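Local coordinates for uncharacterized protein (PDB 5DQV) that hydrolyses nucleotides as a metal-dependent pyrophosphohydrolase of the HD-domain family, at the interface of chains A and B. Numbering follows the deposited sequence. Chains: chain A/B, Uncharacterized protein.

The interface of chains A and B. Residues chain A 38, 136-138, 140-142, 188, 191; chain B 144, 154, 195, 198-199, 202-203.
The two-fold interface between the HD-domain subunits is built mainly from helices in this patch, and in this part of it the start of helix 136-150 of chain A lies against the C-terminal part of helix 179-202 of chain B. It illustrates how small residues on one helix let large ones from the partner come close to its backbone. B:Tyr195 leaves its helix with CG anti to the backbone N (chi1 178°), and its phenol reaches past the methyl of A:Ala137 to give a hydrogen bond from OH to that residue's carbonyl O, 2.7 Å away. The hydroxyl arrives above the carbonyl plane, at 130° to the C=O bond. Lower on the same ring, CD2 meets the in-plane edge of A:Phe191, 3.8 Å from CE2, the two side chains crossing nearly at right angles. A face of that phenylalanine carries CG of B:Gln198, centred 4.0 Å from the ring centroid. One turn on from A:Ala137, the A:Ala141 methyl sits squarely over the B:Phe144 ring, 3.5 Å from CZ, and also touches B:Leu154 and the tyrosine hydroxyl. A phenylalanine in place of B:Tyr195 would lose the hydroxyl, and with it the bond to the A:Ala137 carbonyl and the contact with the A:Ala141 methyl, and would probably weaken the packing there.

Polar groups border this apolar core. The carboxylate of B:Asp202 takes NE2 of B:Gln198 on OD1 (2.9 Å), from above its plane, while OD2 lies 2.6 Å from a water that also meets the backbone N of A:Ala137 in the helix's first turn. The extended A:Arg188 comes tip to tip with this aspartate, their planes stacked 10° apart; NH2 and OD1 are 4.2 Å apart, so any attraction is probably longer-range, and a second water links NH2 to the aspartate's backbone O. Repeated by symmetry, this packing joins the two subunits of the dimer of the deposited assembly, which may be the working form of the enzyme.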
loop_
_atom_site.group_PDB
_atom_site.type_symbol
_atom_site.label_atom_id
_atom_site.label_comp_id
_atom_site.label_asym_id
_atom_site.label_seq_id
_atom_site.Cartn_x
_atom_site.Cartn_y
_atom_site.Cartn_z
ATOM N N ARG A 38 -15.578 -9.009 -1.181
ATOM C CA ARG A 38 -15.477 -8.617 0.222
ATOM C C ARG A 38 -16.687 -7.775 0.619
ATOM O O ARG A 38 -17.261 -7.934 1.716
ATOM C CB ARG A 38 -14.163 -7.835 0.514
ATOM C CG ARG A 38 -12.888 -8.633 0.387
ATOM C CD ARG A 38 -11.654 -7.882 0.883
ATOM N NE ARG A 38 -11.495 -6.590 0.220
ATOM C CZ ARG A 38 -10.782 -6.335 -0.856
ATOM N NH1 ARG A 38 -10.177 -7.287 -1.525
ATOM N NH2 ARG A 38 -10.757 -5.112 -1.332
ATOM N N GLY A 136 -9.322 0.285 7.919
ATOM C CA GLY A 136 -8.779 -0.869 8.637
ATOM C C GLY A 136 -7.574 -1.353 7.873
ATOM O O GLY A 136 -7.072 -0.653 7.039
ATOM N N ALA A 137 -7.098 -2.553 8.182
ATOM C CA ALA A 137 -5.938 -3.122 7.492
ATOM C C ALA A 137 -6.173 -3.209 5.998
ATOM O O ALA A 137 -5.273 -2.904 5.194
ATOM C CB ALA A 137 -5.575 -4.524 8.066
ATOM N N VAL A 138 -7.387 -3.594 5.619
ATOM C CA VAL A 138 -7.686 -3.675 4.198
ATOM C C VAL A 138 -7.704 -2.283 3.545
ATOM O O VAL A 138 -7.147 -2.092 2.441
ATOM C CB VAL A 138 -8.985 -4.528 3.887
ATOM C CG1 VAL A 138 -10.125 -4.021 4.635
ATOM C CG2 VAL A 138 -9.319 -4.462 2.422
ATOM N N ILE A 140 -5.941 0.313 4.412
ATOM C CA ILE A 140 -4.544 0.725 4.334
ATOM C C ILE A 140 -3.921 0.179 3.075
ATOM O O ILE A 140 -3.285 0.910 2.280
ATOM C CB ILE A 140 -3.768 0.251 5.606
ATOM C CG1 ILE A 140 -4.135 1.125 6.817
ATOM C CG2 ILE A 140 -2.249 0.346 5.415
ATOM C CD1 ILE A 140 -3.885 0.419 8.118
ATOM N N ALA A 141 -4.140 -1.118 2.852
ATOM C CA ALA A 141 -3.566 -1.784 1.663
ATOM C C ALA A 141 -4.090 -1.144 0.406
ATOM O O ALA A 141 -3.333 -0.854 -0.549
ATOM C CB ALA A 141 -3.889 -3.256 1.674
ATOM N N ARG A 142 -5.380 -0.857 0.418
ATOM C CA ARG A 142 -5.993 -0.306 -0.781
ATOM C C ARG A 142 -5.477 1.101 -1.074
ATOM O O ARG A 142 -5.246 1.443 -2.232
ATOM C CB ARG A 142 -7.509 -0.347 -0.670
ATOM C CG ARG A 142 -8.083 -1.726 -0.775
ATOM C CD ARG A 142 -9.594 -1.679 -0.619
ATOM N NE ARG A 142 -10.173 -1.102 -1.829
ATOM C CZ ARG A 142 -11.312 -0.417 -1.910
ATOM N NH1 ARG A 142 -12.086 -0.185 -0.846
ATOM N NH2 ARG A 142 -11.683 0.036 -3.088
ATOM N N ARG A 188 -11.757 -1.037 12.958
ATOM C CA ARG A 188 -10.979 -0.760 11.747
ATOM C C ARG A 188 -10.339 0.630 11.770
ATOM O O ARG A 188 -9.189 0.795 11.414
ATOM C CB ARG A 188 -11.854 -0.940 10.485
ATOM C CG ARG A 188 -12.222 -2.396 10.218
ATOM C CD ARG A 188 -12.858 -2.493 8.815
ATOM N NE ARG A 188 -13.284 -3.833 8.593
ATOM C CZ ARG A 188 -13.275 -4.456 7.414
ATOM N NH1 ARG A 188 -12.842 -3.853 6.293
ATOM N NH2 ARG A 188 -13.635 -5.699 7.396
ATOM N N PHE A 191 -7.563 0.705 14.326
ATOM C CA PHE A 191 -6.364 0.043 13.772
ATOM C C PHE A 191 -5.633 1.001 12.789
ATOM O O PHE A 191 -4.411 1.111 12.759
ATOM C CB PHE A 191 -6.724 -1.282 13.066
ATOM C CG PHE A 191 -5.520 -2.002 12.560
ATOM C CD1 PHE A 191 -4.715 -2.690 13.431
ATOM C CD2 PHE A 191 -5.121 -1.848 11.250
ATOM C CE1 PHE A 191 -3.572 -3.306 12.977
ATOM C CE2 PHE A 191 -3.970 -2.437 10.784
ATOM C CZ PHE A 191 -3.198 -3.160 11.629
ATOM N N PHE B 144 2.525 -2.662 -0.757
ATOM C CA PHE B 144 1.274 -2.442 -1.435
ATOM C C PHE B 144 1.431 -1.442 -2.572
ATOM O O PHE B 144 0.849 -1.621 -3.611
ATOM C CB PHE B 144 0.172 -2.077 -0.447
ATOM C CG PHE B 144 -0.315 -3.266 0.350
ATOM C CD1 PHE B 144 -0.922 -4.332 -0.289
ATOM C CD2 PHE B 144 -0.143 -3.316 1.732
ATOM C CE1 PHE B 144 -1.369 -5.412 0.423
ATOM C CE2 PHE B 144 -0.565 -4.413 2.449
ATOM C CZ PHE B 144 -1.171 -5.452 1.800
ATOM N N LEU B 154 -3.773 -7.451 -4.256
ATOM C CA LEU B 154 -3.577 -7.352 -2.820
ATOM C C LEU B 154 -3.195 -8.739 -2.249
ATOM O O LEU B 154 -2.284 -8.856 -1.408
ATOM C CB LEU B 154 -4.874 -6.860 -2.192
ATOM C CG LEU B 154 -4.865 -6.173 -0.855
ATOM C CD1 LEU B 154 -6.177 -5.309 -0.751
ATOM C CD2 LEU B 154 -4.701 -7.179 0.313
ATOM N N TYR B 195 -0.158 -6.466 11.798
ATOM C CA TYR B 195 -0.818 -6.026 10.549
ATOM C C TYR B 195 -1.362 -7.240 9.794
ATOM O O TYR B 195 -2.509 -7.229 9.409
ATOM C CB TYR B 195 0.073 -5.179 9.621
ATOM C CG TYR B 195 -0.655 -4.802 8.348
ATOM C CD1 TYR B 195 -0.619 -5.632 7.243
ATOM C CD2 TYR B 195 -1.452 -3.661 8.278
ATOM C CE1 TYR B 195 -1.359 -5.344 6.096
ATOM C CE2 TYR B 195 -2.184 -3.354 7.120
ATOM C CZ TYR B 195 -2.109 -4.227 6.015
ATOM O OH TYR B 195 -2.810 -3.951 4.855
ATOM N N GLN B 198 -4.309 -8.859 11.463
ATOM C CA GLN B 198 -5.509 -8.079 11.264
ATOM C C GLN B 198 -6.055 -8.225 9.847
ATOM O O GLN B 198 -7.263 -8.412 9.654
ATOM C CB GLN B 198 -5.280 -6.615 11.616
ATOM C CG GLN B 198 -6.563 -5.824 11.583
ATOM C CD GLN B 198 -7.572 -6.303 12.649
ATOM O OE1 GLN B 198 -7.273 -6.277 13.850
ATOM N NE2 GLN B 198 -8.773 -6.739 12.204
ATOM N N LEU B 199 -5.162 -8.149 8.858
ATOM C CA LEU B 199 -5.574 -8.317 7.467
ATOM C C LEU B 199 -6.269 -9.668 7.257
ATOM O O LEU B 199 -7.322 -9.752 6.624
ATOM C CB LEU B 199 -4.361 -8.220 6.561
ATOM C CG LEU B 199 -4.691 -8.060 5.083
ATOM C CD1 LEU B 199 -5.491 -6.688 4.733
ATOM C CD2 LEU B 199 -3.438 -8.227 4.299
ATOM N N ASP B 202 -9.676 -9.461 8.724
ATOM C CA ASP B 202 -10.614 -8.697 7.883
ATOM C C ASP B 202 -11.066 -9.499 6.613
ATOM O O ASP B 202 -12.198 -9.342 6.114
ATOM C CB ASP B 202 -9.972 -7.369 7.485
ATOM C CG ASP B 202 -9.825 -6.391 8.672
ATOM O OD1 ASP B 202 -10.312 -6.674 9.769
ATOM O OD2 ASP B 202 -9.240 -5.322 8.473
ATOM N N ILE B 203 -10.169 -10.362 6.117
ATOM C CA ILE B 203 -10.375 -11.113 4.873
ATOM C C ILE B 203 -10.201 -12.608 5.165
ATOM O O ILE B 203 -9.117 -13.170 4.915
ATOM C CB ILE B 203 -9.334 -10.671 3.749
ATOM C CG1 ILE B 203 -9.289 -9.157 3.597
ATOM C CG2 ILE B 203 -9.650 -11.349 2.397
ATOM C CD1 ILE B 203 -8.378 -8.613 2.515
HETATM O O HOH W 1 -8.698 -3.606 10.375
HETATM O O HOH W 2 -14.021 -7.629 5.060
#